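Local coordinates for protein response regulator aspartate phosphatase F (Bacillus subtilis, PDB 4I9E) that inhibits the competence transcription factor ComA by binding its DNA-binding domain, and is itself bound by the PhrF peptide through its tetratricopeptide repeat domain, at residues A[137-142]-A[173-178]; A[17-22]-A[33-38]. All coordinates share one frame; numbering follows the deposited sequence.

Contact 1: A[137-142]-A[173-178]; sequences KDRIEK and YKEHEA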
# COMPACT_ATOMS: atom_id res chain seq x y z
N LYS A 137 -7.40 -26.74 -5.99
CA LYS A 137 -7.94 -27.61 -4.95
C LYS A 137 -6.93 -27.85 -3.85
O LYS A 137 -7.29 -27.88 -2.66
CB LYS A 137 -8.48 -28.94 -5.55
CG LYS A 137 -10.02 -28.96 -6.00
CD LYS A 137 -10.50 -27.67 -6.79
CE LYS A 137 -11.83 -27.89 -7.63
NZ LYS A 137 -11.68 -28.08 -9.14
N ASP A 138 -5.67 -27.97 -4.23
CA ASP A 138 -4.63 -28.20 -3.26
C ASP A 138 -4.36 -26.96 -2.34
O ASP A 138 -4.23 -25.82 -2.83
CB ASP A 138 -3.36 -28.63 -3.96
CG ASP A 138 -2.23 -28.91 -3.00
OD1 ASP A 138 -2.49 -29.02 -1.78
OD2 ASP A 138 -1.07 -29.00 -3.43
N ARG A 139 -4.27 -27.19 -1.03
CA ARG A 139 -4.10 -26.11 -0.08
C ARG A 139 -2.75 -25.48 -0.11
O ARG A 139 -2.65 -24.29 0.09
CB ARG A 139 -4.44 -26.54 1.33
CG ARG A 139 -5.91 -26.35 1.56
CD ARG A 139 -6.29 -26.61 2.98
NE ARG A 139 -6.07 -25.47 3.90
CZ ARG A 139 -6.82 -24.37 3.96
NH1 ARG A 139 -7.84 -24.15 3.12
NH2 ARG A 139 -6.54 -23.46 4.88
N ILE A 140 -1.73 -26.24 -0.43
CA ILE A 140 -0.39 -25.70 -0.47
C ILE A 140 -0.23 -24.80 -1.70
O ILE A 140 0.60 -23.87 -1.69
CB ILE A 140 0.68 -26.82 -0.45
CG1 ILE A 140 0.79 -27.41 0.96
CG2 ILE A 140 2.01 -26.31 -0.90
CD1 ILE A 140 1.06 -26.39 2.05
N GLU A 141 -1.04 -25.05 -2.73
CA GLU A 141 -0.94 -24.31 -3.95
C GLU A 141 -1.64 -23.00 -3.78
O GLU A 141 -1.27 -22.03 -4.39
CB GLU A 141 -1.47 -25.10 -5.15
CG GLU A 141 -0.44 -26.04 -5.77
CD GLU A 141 -1.04 -27.04 -6.74
OE1 GLU A 141 -2.08 -26.73 -7.38
OE2 GLU A 141 -0.48 -28.15 -6.88
N LYS A 142 -2.65 -22.98 -2.93
CA LYS A 142 -3.28 -21.76 -2.46
C LYS A 142 -2.26 -20.95 -1.66
O LYS A 142 -2.15 -19.73 -1.88
CB LYS A 142 -4.48 -22.09 -1.55
CG LYS A 142 -5.71 -22.67 -2.29
CD LYS A 142 -6.87 -22.98 -1.30
CE LYS A 142 -7.92 -23.87 -1.88
NZ LYS A 142 -8.91 -23.09 -2.68
N TYR A 173 0.79 -22.97 5.71
CA TYR A 173 2.07 -23.66 5.92
C TYR A 173 2.23 -24.26 7.31
O TYR A 173 2.84 -25.32 7.46
CB TYR A 173 3.29 -22.78 5.65
CG TYR A 173 3.40 -22.35 4.22
CD1 TYR A 173 3.44 -23.29 3.19
CD2 TYR A 173 3.45 -20.98 3.89
CE1 TYR A 173 3.54 -22.90 1.87
CE2 TYR A 173 3.54 -20.58 2.57
CZ TYR A 173 3.59 -21.55 1.57
OH TYR A 173 3.67 -21.18 0.27
N LYS A 174 1.69 -23.56 8.30
CA LYS A 174 1.92 -23.87 9.72
C LYS A 174 1.22 -25.15 10.12
O LYS A 174 1.69 -25.86 11.00
CB LYS A 174 1.42 -22.71 10.58
CG LYS A 174 1.72 -22.72 12.07
CD LYS A 174 0.57 -21.95 12.70
CE LYS A 174 -0.76 -22.29 11.94
NZ LYS A 174 -1.88 -21.31 12.17
N GLU A 175 0.11 -25.45 9.44
CA GLU A 175 -0.74 -26.59 9.76
C GLU A 175 -0.32 -27.87 9.05
O GLU A 175 -0.88 -28.93 9.32
CB GLU A 175 -2.22 -26.25 9.55
CG GLU A 175 -2.69 -26.21 8.10
CD GLU A 175 -4.11 -25.63 7.91
OE1 GLU A 175 -4.82 -25.48 8.94
OE2 GLU A 175 -4.50 -25.33 6.73
N HIS A 176 0.67 -27.77 8.15
CA HIS A 176 1.35 -28.91 7.54
C HIS A 176 2.71 -29.16 8.23
O HIS A 176 3.08 -28.41 9.14
CB HIS A 176 1.60 -28.63 6.04
CG HIS A 176 0.35 -28.55 5.22
ND1 HIS A 176 -0.50 -27.46 5.24
CD2 HIS A 176 -0.20 -29.43 4.35
CE1 HIS A 176 -1.52 -27.68 4.44
NE2 HIS A 176 -1.36 -28.87 3.88
N GLU A 177 3.45 -30.20 7.84
CA GLU A 177 4.91 -30.17 8.12
C GLU A 177 6.01 -30.30 7.03
O GLU A 177 5.81 -30.66 5.84
CB GLU A 177 5.36 -30.84 9.46
CG GLU A 177 6.82 -30.36 9.84
CD GLU A 177 6.97 -29.75 11.24
OE1 GLU A 177 8.13 -29.48 11.67
OE2 GLU A 177 5.92 -29.53 11.90
N ALA A 178 7.20 -30.02 7.53
CA ALA A 178 8.10 -29.22 6.76
C ALA A 178 7.73 -28.56 5.46
O ALA A 178 8.23 -28.85 4.38
CB ALA A 178 9.64 -29.45 7.07
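The N-terminal turn of helix 139-155 meets the C-terminal end of helix 159-175, and the backbones come closest at Ile140 and Tyr173, whose CA atoms are 7.1 Å apart. Ile140 contributes the most buried surface: its CD1 sits squarely over the centre of one face of the His176 imidazole, 3.7 Å from the ring centroid and 9° off the normal, a CH-pi contact. Its first torsion puts CG1 on the side of the ring, and the second turns CD1 over it. Ile140 CD1 also lies 4.1 Å from Tyr173 CD1, obliquely to the phenol ring. His176, just past the end of helix 159-175, is hydrogen-bonded through ND1 to the carbonyl of Ile172 in that helix. The two helices, joined by a short turn, form an antiparallel hairpin in the tetratricopeptide repeat region, and this contact lies at the end where the first begins and the second finishes. Helix 180-196 then packs on Tyr173, whose hydroxyl is hydrogen-bonded to Glu144. On the more exposed flank Arg139 and Glu175 form a salt bridge, the side chains crossing at about a right angle with guanidinium and carboxylate planes 55° apart. Arg139 NE donates to Glu175 OE2 at 3.2 Å, near the guanidinium plane; NH2 adds a weak bond to the same oxygen. The bend of the arginine chain at chi3 (83°) turns this edge toward the acid. Asp138 is the N-cap of the first helix: its OD1 accepts from Ile140 N at 3.2 Å, from above the carboxylate plane.

Contact 2: A[17-22]-A[33-38]; sequences NEWYMY and YLRREI
Trp19 lays one face of its indole against CA and CB of Arg35, whose CA stands 3.9 Å from the centroid of the six-membered ring in a CH-pi contact, offset toward the rim. Arg35 CB presses on the same ring, 3.4 Å from Trp19 CZ2. The indole reaches across to helix 28-42 because chi1 (177°) sets CG opposite the backbone N, and Trp19 CE3 touches Ile38 CD1 at 3.9 Å. Leu34 and Trp19 run alongside each other in opposite senses, Leu34 CD1 3.9 Å from Trp19 CB. Leu34 CD1 also meets Tyr22 CE2 at 3.7 Å and the aliphatic CG of Glu18, wedging among three residues of helix 10-25. Replacing Trp19 by an alanine would probably leave a gap beside Arg35 and Ile38 and deprive Leu34 of part of its packing. Further out, helix 50-69 packs on the indole through Tyr55, Met58 and His62, while the Arg35 guanidinium turns away to salt bridges with Glu59 of that helix and Glu32 of its own. The hydroxyl of Tyr55 is hydrogen-bonded to the carbonyl of Arg35, another tie to the third helix. The segment axes approach to 9.7 Å and run nearly antiparallel, at 159°, as in an up-down pair; with helix 50-69 against both, Trp19 lies in the core of the N-terminal three-helix bundle, the domain that forms the ComA-binding surface together with the linker.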
# COMPACT_ATOMS: atom_id res chain seq x y z
N ASN A 17 1.23 -18.13 -21.48
CA ASN A 17 -0.02 -17.37 -21.72
C ASN A 17 -0.26 -17.09 -23.17
O ASN A 17 -1.39 -17.19 -23.64
CB ASN A 17 -0.08 -16.04 -20.97
CG ASN A 17 -0.00 -16.18 -19.41
OD1 ASN A 17 0.12 -15.16 -18.73
ND2 ASN A 17 -0.08 -17.40 -18.85
N GLU A 18 0.82 -16.72 -23.88
CA GLU A 18 0.71 -16.49 -25.30
C GLU A 18 0.36 -17.77 -26.08
O GLU A 18 -0.52 -17.75 -26.95
CB GLU A 18 1.84 -15.61 -25.86
CG GLU A 18 3.10 -16.29 -26.19
CD GLU A 18 4.19 -15.30 -26.72
OE1 GLU A 18 4.80 -14.53 -25.91
OE2 GLU A 18 4.39 -15.32 -27.97
N TRP A 19 1.01 -18.87 -25.72
CA TRP A 19 0.71 -20.21 -26.23
C TRP A 19 -0.78 -20.51 -26.07
O TRP A 19 -1.45 -20.93 -27.04
CB TRP A 19 1.60 -21.25 -25.49
CG TRP A 19 1.38 -22.70 -25.82
CD1 TRP A 19 0.81 -23.19 -26.96
CD2 TRP A 19 1.82 -23.85 -25.07
NE1 TRP A 19 0.79 -24.55 -26.94
CE2 TRP A 19 1.40 -24.99 -25.79
CE3 TRP A 19 2.46 -24.02 -23.83
CZ2 TRP A 19 1.62 -26.33 -25.31
CZ3 TRP A 19 2.69 -25.35 -23.37
CH2 TRP A 19 2.25 -26.47 -24.12
N TYR A 20 -1.32 -20.28 -24.86
CA TYR A 20 -2.75 -20.38 -24.63
C TYR A 20 -3.61 -19.54 -25.53
O TYR A 20 -4.66 -20.00 -26.00
CB TYR A 20 -3.09 -20.04 -23.19
CG TYR A 20 -4.50 -20.46 -22.78
CD1 TYR A 20 -5.12 -21.58 -23.34
CD2 TYR A 20 -5.22 -19.73 -21.80
CE1 TYR A 20 -6.40 -21.97 -22.92
CE2 TYR A 20 -6.49 -20.09 -21.41
CZ TYR A 20 -7.08 -21.21 -21.96
OH TYR A 20 -8.34 -21.58 -21.56
N MET A 21 -3.19 -18.29 -25.76
CA MET A 21 -3.87 -17.43 -26.71
C MET A 21 -3.86 -18.05 -28.13
O MET A 21 -4.84 -17.97 -28.83
CB MET A 21 -3.26 -16.04 -26.73
CG MET A 21 -3.49 -15.21 -25.47
SD MET A 21 -5.20 -15.31 -24.82
CE MET A 21 -6.04 -14.23 -25.97
N TYR A 22 -2.77 -18.69 -28.53
CA TYR A 22 -2.72 -19.28 -29.84
C TYR A 22 -3.55 -20.53 -29.89
O TYR A 22 -4.07 -20.88 -30.93
CB TYR A 22 -1.28 -19.61 -30.19
CG TYR A 22 -0.37 -18.41 -30.21
CD1 TYR A 22 -0.90 -17.13 -30.25
CD2 TYR A 22 1.02 -18.55 -30.21
CE1 TYR A 22 -0.09 -16.00 -30.24
CE2 TYR A 22 1.84 -17.43 -30.22
CZ TYR A 22 1.26 -16.15 -30.27
OH TYR A 22 2.04 -14.97 -30.27
N TYR A 33 5.16 -24.27 -32.18
CA TYR A 33 6.44 -23.61 -31.95
C TYR A 33 6.68 -23.35 -30.46
O TYR A 33 7.69 -23.75 -29.93
CB TYR A 33 6.45 -22.30 -32.72
CG TYR A 33 7.77 -21.58 -32.75
CD1 TYR A 33 8.90 -22.17 -33.30
CD2 TYR A 33 7.89 -20.28 -32.22
CE1 TYR A 33 10.14 -21.49 -33.37
CE2 TYR A 33 9.09 -19.58 -32.22
CZ TYR A 33 10.23 -20.18 -32.81
OH TYR A 33 11.40 -19.45 -32.84
N LEU A 34 5.74 -22.69 -29.78
CA LEU A 34 5.85 -22.37 -28.35
C LEU A 34 5.80 -23.63 -27.50
O LEU A 34 6.59 -23.78 -26.62
CB LEU A 34 4.78 -21.36 -27.88
CG LEU A 34 5.04 -19.89 -28.18
CD1 LEU A 34 3.95 -19.05 -27.62
CD2 LEU A 34 6.35 -19.33 -27.62
N ARG A 35 4.90 -24.57 -27.82
CA ARG A 35 4.90 -25.83 -27.11
C ARG A 35 6.31 -26.38 -27.03
O ARG A 35 6.71 -26.78 -25.95
CB ARG A 35 3.94 -26.84 -27.74
CG ARG A 35 4.44 -28.23 -27.69
CD ARG A 35 3.38 -29.21 -27.47
NE ARG A 35 2.93 -29.86 -28.68
CZ ARG A 35 2.45 -31.12 -28.72
NH1 ARG A 35 2.38 -31.85 -27.61
NH2 ARG A 35 2.03 -31.64 -29.86
N ARG A 36 7.05 -26.37 -28.15
CA ARG A 36 8.50 -26.81 -28.25
C ARG A 36 9.54 -25.91 -27.57
O ARG A 36 10.45 -26.40 -26.94
CB ARG A 36 8.90 -26.95 -29.71
CG ARG A 36 9.62 -28.25 -30.05
CD ARG A 36 10.85 -28.01 -30.97
NE ARG A 36 10.50 -27.10 -32.07
CZ ARG A 36 10.82 -25.80 -32.19
NH1 ARG A 36 11.56 -25.19 -31.29
NH2 ARG A 36 10.40 -25.13 -33.25
N GLU A 37 9.44 -24.60 -27.76
CA GLU A 37 10.40 -23.63 -27.27
C GLU A 37 10.42 -23.56 -25.75
O GLU A 37 11.50 -23.68 -25.11
CB GLU A 37 10.10 -22.27 -27.90
CG GLU A 37 10.37 -22.33 -29.43
CD GLU A 37 11.86 -22.15 -29.75
OE1 GLU A 37 12.42 -21.06 -29.42
OE2 GLU A 37 12.48 -23.10 -30.28
N ILE A 38 9.22 -23.41 -25.18
CA ILE A 38 9.03 -23.40 -23.74
C ILE A 38 9.49 -24.74 -23.10
O ILE A 38 10.16 -24.72 -22.11
CB ILE A 38 7.56 -23.05 -23.36
CG1 ILE A 38 7.10 -21.74 -24.04
CG2 ILE A 38 7.38 -23.00 -21.82
CD1 ILE A 38 5.54 -21.59 -24.01

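How the contacts relate
Contact 2 comes first along the chain and is complete before the segments of contact 1 begin, and the two share no helix. Contact 2 joins helices 10-25 and 28-42 of the small N-terminal three-helix bundle; contact 1 joins helices 139-155 and 159-175 in the large C-terminal tetratricopeptide repeat domain. Their centres are 30 Å apart, and the nearest atoms, about 14 Å apart, do not touch. Both pair helices that follow one another in sequence, in an all-helical protein without strands. They therefore sample the two modules of its architecture: the bundle that, with the linker, forms the surface for ComA, and the repeat domain through which PhrF binds.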